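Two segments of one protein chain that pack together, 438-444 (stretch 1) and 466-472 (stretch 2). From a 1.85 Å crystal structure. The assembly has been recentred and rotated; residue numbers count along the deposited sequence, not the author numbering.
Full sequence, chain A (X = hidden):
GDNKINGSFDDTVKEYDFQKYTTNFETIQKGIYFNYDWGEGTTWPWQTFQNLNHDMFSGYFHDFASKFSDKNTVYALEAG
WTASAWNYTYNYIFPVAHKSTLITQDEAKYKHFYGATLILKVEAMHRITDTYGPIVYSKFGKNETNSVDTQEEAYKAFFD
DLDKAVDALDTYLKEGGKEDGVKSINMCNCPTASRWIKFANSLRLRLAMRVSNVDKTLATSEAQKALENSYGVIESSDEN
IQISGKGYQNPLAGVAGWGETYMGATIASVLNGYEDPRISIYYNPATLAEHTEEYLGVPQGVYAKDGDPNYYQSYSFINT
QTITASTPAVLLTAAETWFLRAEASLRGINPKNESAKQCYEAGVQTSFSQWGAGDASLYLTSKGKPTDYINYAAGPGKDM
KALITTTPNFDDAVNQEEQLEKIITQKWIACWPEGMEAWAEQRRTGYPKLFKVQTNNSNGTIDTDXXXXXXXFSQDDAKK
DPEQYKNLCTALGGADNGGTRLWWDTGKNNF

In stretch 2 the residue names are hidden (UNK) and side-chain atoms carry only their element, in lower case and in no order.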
ATOM      1  N   ALA A 438       1.028  -3.421   1.011  1.00 12.27           N
ATOM      2  CA  ALA A 438       1.438  -4.663   1.699  1.00 12.25           C
ATOM      3  C   ALA A 438       0.240  -5.401   2.283  1.00 11.84           C
ATOM      4  O   ALA A 438       0.086  -6.614   2.114  1.00 10.88           O
ATOM      5  CB  ALA A 438       2.460  -4.344   2.804  1.00 11.53           C
ATOM      6  N   TRP A 439      -0.620  -4.648   2.953  1.00 11.24           N
ATOM      7  CA  TRP A 439      -1.782  -5.213   3.588  1.00  8.40           C
ATOM      8  C   TRP A 439      -2.816  -5.688   2.559  1.00 11.46           C
ATOM      9  O   TRP A 439      -3.412  -6.725   2.738  1.00 12.55           O
ATOM     10  CB  TRP A 439      -2.399  -4.224   4.580  1.00 11.41           C
ATOM     11  CG  TRP A 439      -3.547  -4.844   5.395  1.00 10.02           C
ATOM     12  CD1 TRP A 439      -3.604  -6.114   5.871  1.00 10.79           C
ATOM     13  CD2 TRP A 439      -4.753  -4.186   5.847  1.00  9.93           C
ATOM     14  NE1 TRP A 439      -4.792  -6.320   6.560  1.00 11.20           N
ATOM     15  CE2 TRP A 439      -5.510  -5.146   6.557  1.00 11.88           C
ATOM     16  CE3 TRP A 439      -5.277  -2.888   5.688  1.00 10.18           C
ATOM     17  CZ2 TRP A 439      -6.733  -4.846   7.123  1.00 13.33           C
ATOM     18  CZ3 TRP A 439      -6.495  -2.596   6.237  1.00 13.52           C
ATOM     19  CH2 TRP A 439      -7.218  -3.573   6.954  1.00 12.48           C
ATOM     20  N   ALA A 440      -3.042  -4.911   1.501  1.00 10.57           N
ATOM     21  CA  ALA A 440      -3.983  -5.297   0.465  1.00 11.48           C
ATOM     22  C   ALA A 440      -3.567  -6.615  -0.149  1.00 11.47           C
ATOM     23  O   ALA A 440      -4.380  -7.523  -0.297  1.00 11.07           O
ATOM     24  CB  ALA A 440      -4.078  -4.225  -0.602  1.00  9.92           C
ATOM     25  N   GLU A 441      -2.292  -6.743  -0.479  1.00  9.99           N
ATOM     26  CA  GLU A 441      -1.805  -7.984  -1.095  1.00 11.60           C
ATOM     27  C   GLU A 441      -1.801  -9.173  -0.150  1.00 11.86           C
ATOM     28  O   GLU A 441      -2.024 -10.328  -0.564  1.00 10.23           O
ATOM     29  CB  GLU A 441      -0.440  -7.753  -1.739  1.00 12.65           C
ATOM     30  CG  GLU A 441      -0.575  -7.009  -3.041  1.00 13.97           C
ATOM     31  CD  GLU A 441      -1.232  -7.860  -4.099  1.00 18.45           C
ATOM     32  OE1 GLU A 441      -0.484  -8.670  -4.709  1.00 16.56           O
ATOM     33  OE2 GLU A 441      -2.473  -7.727  -4.318  1.00 14.18           O
ATOM     34  N   GLN A 442      -1.568  -8.925   1.122  1.00 10.10           N
ATOM     35  CA  GLN A 442      -1.671  -9.996   2.101  1.00 12.13           C
ATOM     36  C   GLN A 442      -3.098 -10.557   2.211  1.00 12.31           C
ATOM     37  O   GLN A 442      -3.307 -11.774   2.284  1.00 11.24           O
ATOM     38  CB  GLN A 442      -1.174  -9.506   3.450  1.00 11.93           C
ATOM     39  CG  GLN A 442      -1.160 -10.577   4.528  1.00 12.74           C
ATOM     40  CD  GLN A 442      -2.453 -10.685   5.312  1.00 17.19           C
ATOM     41  OE1 GLN A 442      -3.272  -9.768   5.323  1.00 13.87           O
ATOM     42  NE2 GLN A 442      -2.619 -11.802   6.004  1.00 16.55           N
ATOM     43  N   ARG A 443      -4.075  -9.654   2.188  1.00 12.61           N
ATOM     44  CA  ARG A 443      -5.477 -10.055   2.204  1.00 10.96           C
ATOM     45  C   ARG A 443      -5.882 -10.749   0.917  1.00 12.28           C
ATOM     46  O   ARG A 443      -6.647 -11.705   0.949  1.00 12.70           O
ATOM     47  CB  ARG A 443      -6.391  -8.860   2.487  1.00  8.69           C
ATOM     48  CG  ARG A 443      -6.216  -8.337   3.920  1.00 11.78           C
ATOM     49  CD  ARG A 443      -7.060  -7.131   4.189  1.00 12.19           C
ATOM     50  NE  ARG A 443      -6.450  -5.939   3.589  1.00  9.90           N
ATOM     51  CZ  ARG A 443      -7.122  -4.951   3.001  1.00 11.57           C
ATOM     52  NH1 ARG A 443      -8.452  -4.995   2.916  1.00 11.85           N
ATOM     53  NH2 ARG A 443      -6.461  -3.922   2.490  1.00 13.30           N
ATOM     54  N   ARG A 444      -5.336 -10.283  -0.205  1.00 10.98           N
ATOM     55  CA  ARG A 444      -5.705 -10.796  -1.504  1.00 10.25           C
ATOM     56  C   ARG A 444      -5.137 -12.206  -1.700  1.00 13.44           C
ATOM     57  O   ARG A 444      -5.841 -13.116  -2.149  1.00 12.32           O
ATOM     58  CB  ARG A 444      -5.190  -9.833  -2.588  1.00 12.81           C
ATOM     59  CG  ARG A 444      -5.886  -9.938  -3.948  1.00 17.61           C
ATOM     60  CD  ARG A 444      -5.151 -10.683  -5.024  1.00 15.24           C
ATOM     61  NE  ARG A 444      -3.787 -10.204  -5.321  1.00 12.34           N
ATOM     62  CZ  ARG A 444      -2.961 -10.837  -6.162  1.00 12.62           C
ATOM     63  NH1 ARG A 444      -3.347 -11.939  -6.803  1.00 13.28           N
ATOM     64  NH2 ARG A 444      -1.741 -10.388  -6.352  1.00 14.24           N
ATOM     65  N   UNK A 466      -8.413 -16.518   9.669  1.00 12.63           N
ATOM     66  CA  UNK A 466      -8.658 -15.835   8.398  1.00 12.24           C
ATOM     67  C   UNK A 466      -7.952 -14.461   8.427  1.00 12.44           C
ATOM     68  O   UNK A 466      -7.397 -14.014   7.425  1.00 11.93           O
ATOM     69  c   UNK A 466     -10.740 -17.107   7.826  1.00 18.56           C
ATOM     70  c   UNK A 466     -10.147 -15.706   8.098  1.00 13.28           C
ATOM     71  c   UNK A 466     -12.265 -17.157   7.966  1.00 20.46           C
ATOM     72  c   UNK A 466     -10.409 -14.793   6.907  1.00 11.63           C
ATOM     73  N   UNK A 467      -7.980 -13.836   9.596  1.00 12.02           N
ATOM     74  CA  UNK A 467      -7.418 -12.521   9.868  1.00 12.87           C
ATOM     75  C   UNK A 467      -8.331 -11.407   9.338  1.00 12.26           C
ATOM     76  O   UNK A 467      -9.295 -11.666   8.571  1.00 12.41           O
ATOM     77  c   UNK A 467      -2.814 -11.938  10.484  1.00 12.41           C
ATOM     78  c   UNK A 467      -5.982 -12.373   9.337  1.00 11.88           C
ATOM     79  c   UNK A 467      -5.073 -13.556   9.650  1.00 14.80           C
ATOM     80 se   UNK A 467      -3.234 -13.256   9.113  0.75  9.30          SE
ATOM     81  N   UNK A 468      -8.025 -10.186   9.769  1.00 13.74           N
ATOM     82  CA  UNK A 468      -8.817  -9.020   9.398  1.00 14.10           C
ATOM     83  C   UNK A 468      -8.854  -8.865   7.863  1.00 13.07           C
ATOM     84  O   UNK A 468      -7.833  -9.058   7.165  1.00 10.98           O
ATOM     85  c   UNK A 468      -8.876  -5.294  10.714  1.00 10.05           C
ATOM     86  c   UNK A 468      -9.202  -6.551   9.832  1.00 12.67           C
ATOM     87  c   UNK A 468      -8.303  -7.743  10.138  1.00 13.23           C
ATOM     88  c   UNK A 468      -6.817  -7.409   9.800  1.00 10.00           C
ATOM     89  N   UNK A 469     -10.047  -8.572   7.348  1.00 10.63           N
ATOM     90  CA  UNK A 469     -10.299  -8.542   5.910  1.00 12.21           C
ATOM     91  C   UNK A 469     -10.450  -7.131   5.333  1.00 12.53           C
ATOM     92  O   UNK A 469     -10.349  -6.942   4.124  1.00 12.13           O
ATOM     93  n   UNK A 469      -9.305 -11.682   5.596  1.00 12.63           N
ATOM     94  c   UNK A 469     -11.588  -9.308   5.598  1.00 12.04           C
ATOM     95  c   UNK A 469      -8.201 -11.889   4.873  1.00 13.70           C
ATOM     96  c   UNK A 469     -11.604 -10.790   5.955  1.00 14.83           C
ATOM     97  n   UNK A 469      -7.011 -12.004   5.482  1.00 14.20           N
ATOM     98  c   UNK A 469     -10.659 -11.608   5.058  1.00 13.67           C
ATOM     99  n   UNK A 469      -8.269 -11.931   3.542  1.00 12.12           N
ATOM    100  N   UNK A 470     -10.768  -6.169   6.199  1.00 12.87           N
ATOM    101  CA  UNK A 470     -11.115  -4.818   5.791  1.00 12.54           C
ATOM    102  C   UNK A 470     -11.288  -3.973   7.035  1.00 11.54           C
ATOM    103  O   UNK A 470     -11.326  -4.484   8.154  1.00 12.18           O
ATOM    104  n   UNK A 470     -16.729  -3.647   6.601  1.00 14.82           N
ATOM    105  c   UNK A 470     -14.926  -5.238   5.005  1.00 13.06           C
ATOM    106  c   UNK A 470     -13.673  -5.196   5.820  1.00 14.57           C
ATOM    107  n   UNK A 470     -15.446  -3.920   4.672  1.00 12.29           N
ATOM    108  c   UNK A 470     -16.281  -3.200   5.426  1.00 12.82           C
ATOM    109  n   UNK A 470     -16.704  -2.018   4.974  1.00 14.20           N
ATOM    110  c   UNK A 470     -12.433  -4.795   4.997  1.00  9.36           C
ATOM    111  N   UNK A 471     -11.436  -2.675   6.827  1.00 11.90           N
ATOM    112  CA  UNK A 471     -11.887  -1.780   7.889  1.00 11.34           C
ATOM    113  C   UNK A 471     -13.366  -1.482   7.716  1.00 11.43           C
ATOM    114  O   UNK A 471     -13.868  -1.381   6.585  1.00 12.98           O
ATOM    115  c   UNK A 471      -9.215  -1.516   9.292  1.00 10.26           C
ATOM    116  c   UNK A 471      -9.575  -0.600   8.097  1.00 12.38           C
ATOM    117  c   UNK A 471     -11.092  -0.466   7.883  1.00 11.61           C
ATOM    118  c   UNK A 471      -8.958   0.813   8.233  1.00 14.36           C
ATOM    119  N   UNK A 472     -14.083  -1.324   8.828  1.00 11.91           N
ATOM    120  CA  UNK A 472     -15.502  -0.924   8.702  1.00 14.12           C
ATOM    121  C   UNK A 472     -15.670   0.447   8.070  1.00 14.43           C
ATOM    122  O   UNK A 472     -14.768   1.263   8.135  1.00 13.15           O
ATOM    123  c   UNK A 472     -13.689  -1.520  10.228  1.00 12.97           C
ATOM    124  c   UNK A 472     -16.006  -0.894  10.148  1.00 14.87           C
ATOM    125  c   UNK A 472     -15.027  -1.751  10.910  1.00 16.59           C
TER
HETATM  126  O   HOH W   1      -4.954  -9.138   7.220  1.00 13.38           O
HETATM  127  O   HOH W   2      -5.125 -13.242   3.650  1.00 11.72           O

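Position 466 carries four side-chain carbons, forked at the first, with one arm two carbons long, and they make no contact with the helix. That beta-branched pattern is isoleucine. Ile466 is exposed, so nothing in this contact fixes its identity.

Position 467 has an unbranched chain of two carbons, a selenium and a final carbon; the selenium lies 3.5 Å from NE2 of Gln442. Selenium in a linear chain identifies selenomethionine, the labelled form of methionine. Met467 points its CA-to-CB bond toward the helix; the long, flexible, polarizable chain suits a place beside an amide.

Position 468 again shows four carbons forked at the first, one arm longer. Its one-carbon arm lies 3.7 Å from CZ2 of Trp439. This is isoleucine. The contact made by CG2 of Ile468 is apolar and well served by a branch so close to the backbone.

Position 469 has three carbons, a nitrogen, then a carbon bearing two more nitrogens. One terminal nitrogen donates to O of Arg443 at 3.1 Å, and CG of Arg443 lies over one face of the planar end. This is arginine. The CA-to-CB bond of Arg469 points away from the helix, yet the chain folds back (chi1 and chi2 both m, chi3 p). NE of Arg469 donates to O of Met467 at 3.0 Å, which steadies the bend. A planar group with several donors can thus serve both backbones at once.

Position 470 repeats the three carbons, nitrogen and carbon with two nitrogens; its backbone C approaches CH2 of Trp439 at 4.1 Å. It too is arginine. The CA-to-CB bond of Arg470 points away from the helix, and its guanidinium is hydrogen-bonded elsewhere in the structure.

Position 471 has four carbons forked at the second, and one end carbon lies 3.7 Å from CH2 of Trp439. The fork marks leucine. That methyl of Leu471, CD2, extends the apolar patch begun by Ile468.

Position 472 has three carbons closing a ring onto the backbone nitrogen, and does not touch the helix. It is proline.

The contact joins a helix to an irregular segment through two exchanged arginine bonds. Arg443 NH1 donates to Arg469 O at 3.0 Å, near the guanidinium plane, while Arg469 returns a bond to Arg443 O. Water 1 accepts from Trp439 NE1 and donates to Gln442 OE1 and Ile468 O; water 2 links Gln442 O to Arg469 NH2. Beside this polar network, Trp439 gives Ile468 and Leu471 a shared apolar surface.

Stretch 2 466-472: IMIRRLP
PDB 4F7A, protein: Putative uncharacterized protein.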